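Local coordinates for hypothetical protein lpg0944 (Legionella pneumophila subsp. pneumophila str. Philadelphia 1, PDB 4RXV), which is of unknown function but carries, in this N-terminal fragment, a RavJ-type domain assigned to the CA clan of peptidases, so it is probably a cysteine-peptidase-like protein, at residues V125-S130 / V203-A208. Numbering follows the deposited sequence.
Sequences VAVIGS and VNYQSA
Backbone hydrogen bonds define this pairing, in which strand 202-206 lies at the edge of a four-stranded antiparallel sheet, beside 123-133; the axes of 125-130 and 203-206 run at 172°. Val127 and Tyr205 form the hydrogen-bonded pair: Val127 N reaches Tyr205 O at 2.9 Å, on an in-plane lone pair. The return bond is shared, because Val127 O accepts from Tyr205 N at 3.2 Å and from Asn204 N at 2.9 Å, both in its carbonyl plane. Two residues opposite one make a classic beta bulge, and the register moves by one before Ile128 meets Val203. Asn204 is the extra residue.

Ser207 closes the ladder as the chain enters a 3-10 segment. Its N donates to Val125 O at 2.8 Å, nearly along the C=O axis, with an N-H...O angle of 178°. Its OG, held between the backbone N and carbonyl carbon (chi1 67°), takes the N-H of Val125 at 2.9 Å. A water donates to Val125 O and accepts from Ala208 N.

Among apolar contacts, the Ile128 and Val203 side chains cross obliquely, CG2 to CG2 at 4.0 Å, on the face shared with Ala126. On the other face Val127 and Tyr205 meet CB to CB at 4.2 Å beneath helices 74-84 and 105-114, while Tyr205 OH is hydrogen-bonded to Asp210 OD2. With CG anti to the backbone N, the Tyr205 ring has Ser207 N 3.5 Å above one face, offset toward the rim. Thus two N-H groups on Val127 O accommodate the extra residue of the bulge, and a serine hydroxyl extends the pairing beyond the regular strand.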
loop_
_atom_site.group_PDB
_atom_site.type_symbol
_atom_site.label_atom_id
_atom_site.label_comp_id
_atom_site.label_asym_id
_atom_site.label_seq_id
_atom_site.Cartn_x
_atom_site.Cartn_y
_atom_site.Cartn_z
ATOM N N VAL A 125 11.655 6.095 0.211
ATOM C CA VAL A 125 10.271 5.673 0.401
ATOM C C VAL A 125 9.638 6.594 1.413
ATOM O O VAL A 125 10.264 6.949 2.414
ATOM C CB VAL A 125 10.213 4.209 0.870
ATOM C CG1 VAL A 125 8.780 3.786 1.146
ATOM C CG2 VAL A 125 10.802 3.295 -0.185
ATOM N N ALA A 126 8.399 6.991 1.165
ATOM C CA ALA A 126 7.648 7.769 2.138
ATOM C C ALA A 126 6.256 7.187 2.272
ATOM O O ALA A 126 5.751 6.529 1.356
ATOM C CB ALA A 126 7.570 9.229 1.746
ATOM N N VAL A 127 5.632 7.435 3.404
ATOM C CA VAL A 127 4.225 7.069 3.611
ATOM C C VAL A 127 3.497 8.317 4.054
ATOM O O VAL A 127 3.965 9.031 4.959
ATOM C CB VAL A 127 4.076 5.931 4.642
ATOM C CG1 VAL A 127 2.591 5.564 4.828
ATOM C CG2 VAL A 127 4.875 4.718 4.212
ATOM N N ILE A 128 2.398 8.598 3.393
ATOM C CA ILE A 128 1.650 9.825 3.583
ATOM C C ILE A 128 0.194 9.532 3.908
ATOM O O ILE A 128 -0.385 8.533 3.482
ATOM C CB ILE A 128 1.719 10.746 2.320
ATOM C CG1 ILE A 128 0.920 10.163 1.142
ATOM C CG2 ILE A 128 3.176 11.000 1.934
ATOM C CD1 ILE A 128 0.869 11.079 -0.106
ATOM N N GLY A 129 -0.391 10.425 4.694
ATOM C CA GLY A 129 -1.831 10.455 4.873
ATOM C C GLY A 129 -2.423 11.370 3.841
ATOM O O GLY A 129 -1.990 12.508 3.652
ATOM N N SER A 130 -3.434 10.863 3.154
ATOM C CA SER A 130 -4.058 11.554 2.040
ATOM C C SER A 130 -5.585 11.438 2.167
ATOM O O SER A 130 -6.094 11.016 3.205
ATOM C CB SER A 130 -3.514 10.986 0.725
ATOM O OG SER A 130 -4.056 11.569 -0.445
ATOM N N VAL A 203 3.008 13.911 5.722
ATOM C CA VAL A 203 4.049 12.916 5.534
ATOM C C VAL A 203 4.419 12.269 6.847
ATOM O O VAL A 203 5.102 12.884 7.678
ATOM C CB VAL A 203 5.295 13.500 4.850
ATOM C CG1 VAL A 203 6.285 12.390 4.557
ATOM C CG2 VAL A 203 4.909 14.213 3.561
ATOM N N ASN A 204 3.990 11.029 7.047
ATOM C CA ASN A 204 4.156 10.358 8.323
ATOM C C ASN A 204 5.446 9.572 8.465
ATOM O O ASN A 204 5.864 9.289 9.573
ATOM C CB ASN A 204 2.960 9.484 8.633
ATOM C CG ASN A 204 1.724 10.313 8.907
ATOM O OD1 ASN A 204 0.685 10.128 8.279
ATOM N ND2 ASN A 204 1.848 11.261 9.811
ATOM N N TYR A 205 6.066 9.208 7.355
ATOM C CA TYR A 205 7.321 8.466 7.387
ATOM C C TYR A 205 8.132 8.825 6.162
ATOM O O TYR A 205 7.593 8.866 5.057
ATOM C CB TYR A 205 7.066 6.948 7.420
ATOM C CG TYR A 205 8.333 6.111 7.246
ATOM C CD1 TYR A 205 9.208 5.947 8.302
ATOM C CD2 TYR A 205 8.656 5.531 6.034
ATOM C CE1 TYR A 205 10.365 5.193 8.155
ATOM C CE2 TYR A 205 9.812 4.765 5.878
ATOM C CZ TYR A 205 10.661 4.610 6.932
ATOM O OH TYR A 205 11.801 3.863 6.751
ATOM N N GLN A 206 9.426 9.043 6.369
ATOM C CA GLN A 206 10.398 9.200 5.285
ATOM C C GLN A 206 11.594 8.312 5.577
ATOM O O GLN A 206 12.299 8.513 6.576
ATOM C CB GLN A 206 10.867 10.654 5.132
ATOM C CG GLN A 206 9.739 11.597 4.825
ATOM C CD GLN A 206 10.172 13.004 4.401
ATOM O OE1 GLN A 206 10.916 13.186 3.441
ATOM N NE2 GLN A 206 9.680 14.010 5.098
ATOM N N SER A 207 11.874 7.340 4.712
ATOM C CA SER A 207 13.030 6.476 4.916
ATOM C C SER A 207 14.326 7.276 4.945
ATOM O O SER A 207 15.288 6.877 5.596
ATOM C CB SER A 207 13.099 5.372 3.866
ATOM O OG SER A 207 13.352 5.873 2.560
ATOM N N ALA A 208 14.352 8.409 4.250
ATOM C CA ALA A 208 15.515 9.288 4.242
ATOM C C ALA A 208 15.855 9.840 5.626
ATOM O O ALA A 208 16.978 10.291 5.839
ATOM C CB ALA A 208 15.265 10.439 3.279
HETATM O O HOH W 1 12.238 9.213 2.367
#